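Local structure of BB0689 (Borrelia burgdorferi, 4D53) at residues 30-35 with 129-134; 93-98 with 103-108. The protein is an outer surface lipoprotein of the CAP superfamily whose precise biochemical role remains to be established. All coordinates share one frame; numbering follows the deposited sequence.

Contact 1: residues 30-35 with 129-134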
loop_
_atom_site.group_PDB
_atom_site.type_symbol
_atom_site.label_atom_id
_atom_site.label_comp_id
_atom_site.label_asym_id
_atom_site.label_seq_id
_atom_site.Cartn_x
_atom_site.Cartn_y
_atom_site.Cartn_z
ATOM N N ASN A 30 -9.420 -0.462 -14.848
ATOM C CA ASN A 30 -10.410 0.330 -14.072
ATOM C C ASN A 30 -9.800 1.332 -13.088
ATOM O O ASN A 30 -8.744 1.098 -12.482
ATOM C CB ASN A 30 -11.402 -0.626 -13.365
ATOM C CG ASN A 30 -10.702 -1.618 -12.411
ATOM O OD1 ASN A 30 -9.908 -2.438 -12.856
ATOM N ND2 ASN A 30 -11.040 -1.573 -11.117
ATOM N N HIS A 31 -10.502 2.437 -12.938
ATOM C CA HIS A 31 -10.084 3.528 -12.058
ATOM C C HIS A 31 -10.346 3.185 -10.603
ATOM O O HIS A 31 -11.476 2.876 -10.183
ATOM C CB HIS A 31 -10.780 4.800 -12.418
ATOM C CG HIS A 31 -10.327 5.974 -11.614
ATOM N ND1 HIS A 31 -11.102 6.493 -10.600
ATOM C CD2 HIS A 31 -9.197 6.711 -11.648
ATOM C CE1 HIS A 31 -10.478 7.518 -10.050
ATOM N NE2 HIS A 31 -9.329 7.686 -10.681
ATOM N N LEU A 32 -9.271 3.235 -9.830
ATOM C CA LEU A 32 -9.346 2.993 -8.410
ATOM C C LEU A 32 -9.632 4.299 -7.635
ATOM O O LEU A 32 -9.031 5.357 -7.937
ATOM C CB LEU A 32 -8.019 2.390 -7.922
ATOM C CG LEU A 32 -7.623 1.062 -8.560
ATOM C CD1 LEU A 32 -6.210 0.683 -8.124
ATOM C CD2 LEU A 32 -8.636 -0.005 -8.217
ATOM N N GLU A 33 -10.517 4.229 -6.631
ATOM C CA GLU A 33 -10.815 5.430 -5.802
ATOM C C GLU A 33 -10.096 5.273 -4.480
ATOM O O GLU A 33 -10.069 4.187 -3.922
ATOM C CB GLU A 33 -12.324 5.491 -5.521
ATOM C CG GLU A 33 -13.042 5.865 -6.824
ATOM C CD GLU A 33 -14.565 5.975 -6.713
ATOM O OE1 GLU A 33 -15.142 5.853 -5.590
ATOM O OE2 GLU A 33 -15.166 6.210 -7.789
ATOM N N ILE A 34 -9.520 6.337 -4.021
ATOM C CA ILE A 34 -8.811 6.306 -2.691
ATOM C C ILE A 34 -9.784 6.075 -1.585
ATOM O O ILE A 34 -10.861 6.707 -1.588
ATOM C CB ILE A 34 -8.058 7.595 -2.467
ATOM C CG1 ILE A 34 -6.998 7.764 -3.545
ATOM C CG2 ILE A 34 -7.372 7.569 -1.082
ATOM C CD1 ILE A 34 -6.493 9.187 -3.687
ATOM N N ASP A 35 -9.491 5.163 -0.660
ATOM C CA ASP A 35 -10.446 4.783 0.375
ATOM C C ASP A 35 -9.846 5.046 1.760
ATOM O O ASP A 35 -8.704 4.578 2.069
ATOM C CB ASP A 35 -10.791 3.318 0.228
ATOM C CG ASP A 35 -11.789 2.839 1.284
ATOM O OD1 ASP A 35 -12.982 2.995 1.033
ATOM O OD2 ASP A 35 -11.392 2.283 2.346
ATOM N N VAL A 129 0.785 -0.470 0.379
ATOM C CA VAL A 129 -0.338 -0.106 -0.533
ATOM C C VAL A 129 -1.316 -1.238 -0.587
ATOM O O VAL A 129 -0.950 -2.364 -0.832
ATOM C CB VAL A 129 0.116 0.407 -1.907
ATOM C CG1 VAL A 129 -1.090 0.766 -2.802
ATOM C CG2 VAL A 129 1.147 1.519 -1.788
ATOM N N LEU A 130 -2.583 -0.953 -0.277
ATOM C CA LEU A 130 -3.650 -1.901 -0.241
ATOM C C LEU A 130 -4.675 -1.611 -1.364
ATOM O O LEU A 130 -4.920 -0.462 -1.691
ATOM C CB LEU A 130 -4.416 -1.795 1.090
ATOM C CG LEU A 130 -3.561 -1.988 2.380
ATOM C CD1 LEU A 130 -4.325 -1.793 3.733
ATOM C CD2 LEU A 130 -2.973 -3.377 2.368
ATOM N N PHE A 131 -5.241 -2.697 -1.850
ATOM C CA PHE A 131 -6.268 -2.695 -2.865
ATOM C C PHE A 131 -7.427 -3.514 -2.338
ATOM O O PHE A 131 -7.248 -4.567 -1.647
ATOM C CB PHE A 131 -5.787 -3.335 -4.192
ATOM C CG PHE A 131 -4.563 -2.705 -4.790
ATOM C CD1 PHE A 131 -3.318 -3.004 -4.290
ATOM C CD2 PHE A 131 -4.648 -1.841 -5.837
ATOM C CE1 PHE A 131 -2.195 -2.386 -4.792
ATOM C CE2 PHE A 131 -3.543 -1.259 -6.396
ATOM C CZ PHE A 131 -2.287 -1.497 -5.850
ATOM N N GLY A 132 -8.665 -3.060 -2.647
ATOM C CA GLY A 132 -9.811 -3.779 -2.129
ATOM C C GLY A 132 -11.120 -3.602 -2.925
ATOM O O GLY A 132 -11.274 -2.663 -3.668
ATOM N N LYS A 133 -12.027 -4.532 -2.706
ATOM C CA LYS A 133 -13.409 -4.460 -3.294
ATOM C C LYS A 133 -14.344 -4.758 -2.148
ATOM O O LYS A 133 -14.121 -5.754 -1.474
ATOM C CB LYS A 133 -13.502 -5.540 -4.364
ATOM C CG LYS A 133 -14.819 -5.750 -5.095
ATOM C CD LYS A 133 -15.352 -4.485 -5.689
ATOM C CE LYS A 133 -16.773 -4.732 -6.209
ATOM N NZ LYS A 133 -17.503 -3.447 -6.263
ATOM N N ARG A 134 -15.338 -3.910 -1.899
ATOM C CA ARG A 134 -16.437 -4.219 -0.960
ATOM C C ARG A 134 -17.564 -5.058 -1.529
ATOM O O ARG A 134 -17.876 -4.915 -2.701
ATOM C CB ARG A 134 -17.101 -2.950 -0.457
ATOM C CG ARG A 134 -16.331 -2.276 0.644
ATOM C CD ARG A 134 -17.029 -1.039 1.173
ATOM N NE ARG A 134 -16.231 -0.384 2.216
ATOM C CZ ARG A 134 -15.310 0.521 1.984
ATOM N NH1 ARG A 134 -15.088 0.936 0.754
ATOM N NH2 ARG A 134 -14.618 1.053 2.985
#
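Leu32 meets the Phe131 ring at its edge and in its plane, CD1 lying 3.7 Å from Phe131 CE2 and equally near CD2, so one methyl straddles a single side of the ring. The two side chains cross at about a right angle. The second flat pair is polar: the Arg134 guanidinium takes Asp35 OD1 at its edge, almost exactly in its own plane. Both terminal nitrogens converge on that one oxygen. NH1 reaches Asp35 OD1 at 3.0 Å with an N-H...O angle of 157°, and NH2 reaches the same atom at 3.2 Å. The carboxylate is turned 48° from the guanidinium. NH2 arrives on the syn side of OD1, and NH1 comes from above the carboxylate plane.

Leu32 and Asp35 flank the short strand 33-34 of the mixed CAP-domain sheet, which is separated from strand 125-134, the home of Phe131 and Arg134, by strand 112-119. Ile113 of that intervening strand touches both Leu32 and Phe131. Arg134 reaches Asp35 with a chain extended from CG to NE (chi2 and chi3 both -178°), and its NE forms a further salt bridge with Asp72. Asp35 divides its oxygens: OD1 accepts from the arginine, while OD2 accepts from Leu38 N as the N-cap of helix 36-52.

Contact 2: residues 93-98 with 103-108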
loop_
_atom_site.group_PDB
_atom_site.type_symbol
_atom_site.label_atom_id
_atom_site.label_comp_id
_atom_site.label_asym_id
_atom_site.label_seq_id
_atom_site.Cartn_x
_atom_site.Cartn_y
_atom_site.Cartn_z
ATOM N N ASN A 93 8.429 1.118 -10.555
ATOM C CA ASN A 93 9.219 0.218 -11.368
ATOM C C ASN A 93 9.776 -0.945 -10.596
ATOM O O ASN A 93 9.825 -2.069 -11.146
ATOM C CB ASN A 93 10.316 0.946 -12.129
ATOM C CG ASN A 93 9.752 1.707 -13.337
ATOM O OD1 ASN A 93 8.743 1.325 -13.898
ATOM N ND2 ASN A 93 10.418 2.738 -13.740
ATOM N N ALA A 94 10.135 -0.723 -9.317
ATOM C CA ALA A 94 10.577 -1.854 -8.531
ATOM C C ALA A 94 9.450 -2.929 -8.337
ATOM O O ALA A 94 9.677 -4.191 -8.409
ATOM C CB ALA A 94 11.104 -1.355 -7.188
ATOM N N TRP A 95 8.195 -2.474 -8.155
ATOM C CA TRP A 95 7.105 -3.395 -8.077
ATOM C C TRP A 95 6.782 -4.062 -9.464
ATOM O O TRP A 95 6.496 -5.245 -9.512
ATOM C CB TRP A 95 5.785 -2.651 -7.575
ATOM C CG TRP A 95 5.802 -2.383 -6.104
ATOM C CD1 TRP A 95 6.251 -3.198 -5.143
ATOM C CD2 TRP A 95 5.207 -1.270 -5.435
ATOM N NE1 TRP A 95 6.004 -2.657 -3.904
ATOM C CE2 TRP A 95 5.450 -1.433 -4.062
ATOM C CE3 TRP A 95 4.606 -0.088 -5.891
ATOM C CZ2 TRP A 95 4.951 -0.556 -3.110
ATOM C CZ3 TRP A 95 4.179 0.845 -4.948
ATOM C CH2 TRP A 95 4.325 0.590 -3.597
ATOM N N LEU A 96 6.900 -3.313 -10.551
ATOM C CA LEU A 96 6.707 -3.909 -11.869
ATOM C C LEU A 96 7.696 -5.067 -12.165
ATOM O O LEU A 96 7.323 -6.001 -12.867
ATOM C CB LEU A 96 6.717 -2.885 -12.989
ATOM C CG LEU A 96 5.539 -1.917 -13.068
ATOM C CD1 LEU A 96 5.868 -0.860 -14.096
ATOM C CD2 LEU A 96 4.262 -2.637 -13.409
ATOM N N ASN A 97 8.900 -5.017 -11.598
ATOM C CA ASN A 97 9.927 -6.048 -11.781
ATOM C C ASN A 97 9.654 -7.331 -10.996
ATOM O O ASN A 97 10.365 -8.305 -11.184
ATOM C CB ASN A 97 11.302 -5.363 -11.467
ATOM C CG ASN A 97 12.504 -6.304 -11.528
ATOM O OD1 ASN A 97 12.732 -6.978 -12.547
ATOM N ND2 ASN A 97 13.250 -6.413 -10.359
ATOM N N SER A 98 8.639 -7.318 -10.116
ATOM C CA SER A 98 8.236 -8.499 -9.356
ATOM C C SER A 98 6.946 -9.002 -9.936
ATOM O O SER A 98 5.920 -8.290 -9.861
ATOM C CB SER A 98 8.039 -8.141 -7.873
ATOM O OG SER A 98 7.614 -9.290 -7.169
ATOM N N GLU A 103 1.176 -7.919 -10.674
ATOM C CA GLU A 103 -0.203 -8.468 -10.707
ATOM C C GLU A 103 -1.133 -7.584 -9.889
ATOM O O GLU A 103 -2.246 -7.256 -10.325
ATOM C CB GLU A 103 -0.228 -9.870 -10.152
ATOM C CG GLU A 103 -1.436 -10.683 -10.511
ATOM C CD GLU A 103 -2.666 -10.368 -9.710
ATOM O OE1 GLU A 103 -2.531 -9.863 -8.542
ATOM O OE2 GLU A 103 -3.790 -10.592 -10.272
ATOM N N ALA A 104 -0.682 -7.171 -8.699
ATOM C CA ALA A 104 -1.476 -6.246 -7.893
ATOM C C ALA A 104 -1.661 -4.914 -8.514
ATOM O O ALA A 104 -2.807 -4.370 -8.535
ATOM C CB ALA A 104 -0.856 -6.158 -6.473
ATOM N N LEU A 105 -0.591 -4.294 -9.027
ATOM C CA LEU A 105 -0.716 -2.975 -9.616
ATOM C C LEU A 105 -1.664 -2.917 -10.801
ATOM O O LEU A 105 -2.319 -1.899 -11.020
ATOM C CB LEU A 105 0.617 -2.462 -10.106
ATOM C CG LEU A 105 1.679 -2.072 -9.109
ATOM C CD1 LEU A 105 3.005 -1.709 -9.832
ATOM C CD2 LEU A 105 1.181 -0.849 -8.330
ATOM N N ILE A 106 -1.731 -3.976 -11.568
ATOM C CA ILE A 106 -2.589 -3.961 -12.760
ATOM C C ILE A 106 -3.872 -4.842 -12.591
ATOM O O ILE A 106 -4.456 -5.248 -13.599
ATOM C CB ILE A 106 -1.777 -4.362 -14.052
ATOM C CG1 ILE A 106 -1.325 -5.804 -14.000
ATOM C CG2 ILE A 106 -0.664 -3.379 -14.259
ATOM C CD1 ILE A 106 -0.801 -6.329 -15.360
ATOM N N ASN A 107 -4.254 -5.149 -11.361
ATOM C CA ASN A 107 -5.423 -5.981 -11.086
ATOM C C ASN A 107 -6.751 -5.313 -11.555
ATOM O O ASN A 107 -6.887 -4.095 -11.558
ATOM C CB ASN A 107 -5.467 -6.445 -9.667
ATOM C CG ASN A 107 -6.111 -5.462 -8.739
ATOM O OD1 ASN A 107 -5.495 -4.530 -8.154
ATOM N ND2 ASN A 107 -7.425 -5.575 -8.698
ATOM N N THR A 108 -7.704 -6.163 -11.929
ATOM C CA THR A 108 -9.074 -5.709 -12.288
ATOM C C THR A 108 -10.084 -6.147 -11.290
ATOM O O THR A 108 -11.271 -5.976 -11.534
ATOM C CB THR A 108 -9.546 -6.320 -13.649
ATOM O OG1 THR A 108 -9.499 -7.746 -13.601
ATOM C CG2 THR A 108 -8.761 -5.814 -14.690
#
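Leu105 reaches from the last turn of helix 99-105 to Trp95 and Leu96 of the preceding helix, and its atoms can be followed outward one by one. CB points toward the opposing segment, and CG stands anti to the carbonyl carbon (chi1 -70°), which carries the branched end to the neighbouring helix. There the two methyls part. CD1 enters the angle between consecutive residues, 3.7 Å from Trp95 CB and 3.9 Å from Leu96 CD2, the leucine side chains crossing at about a right angle. CD2 is turned toward the Trp95 indole, which it approaches obliquely.

No hydrogen bond joins the two segments; the contact is wholly apolar. The polar edge of the indole is directed to the sheet instead, where NE1 donates to Leu82 O, a bond likely to limit the ring's rotation, and His101 meets the ring edge-to-face. The indole packs on Ile81 and Ala83 of strand 75-84 and on Phe127 and Val129 of strand 125-134, while Leu105 sits at its base. At the junction between the helices, Ser98 N bonds to Trp95 O (3.0 Å), and Ser98 occupies the N-cap position of the next helix. The result is a pair of short consecutive helices packed on one face of the sheet in the CAP-domain alpha-beta-alpha sandwich.

How the contacts relate
Along the chain the order is 30-35, 93-98, 103-108 and 129-134, so contact 2 falls within the long connection between the two halves of contact 1. Contact 1 joins residues 94 positions apart, whereas contact 2 packs helix 91-96 against helix 99-105. Their centres lie about 14 Å apart, and they meet through strand 125-134: Val129 CG2 is 3.8 Å from Trp95 CH2, which joins the helical layer to the sheet. A second junction lies towards the surface, at the loop after helix 99-105, where Asn30 OD1 packs 3.4 Å from Thr108 CA. Arg24 donates hydrogen bonds to the backbone O of Asn30, Leu105 and Asn107, linking the two contacts.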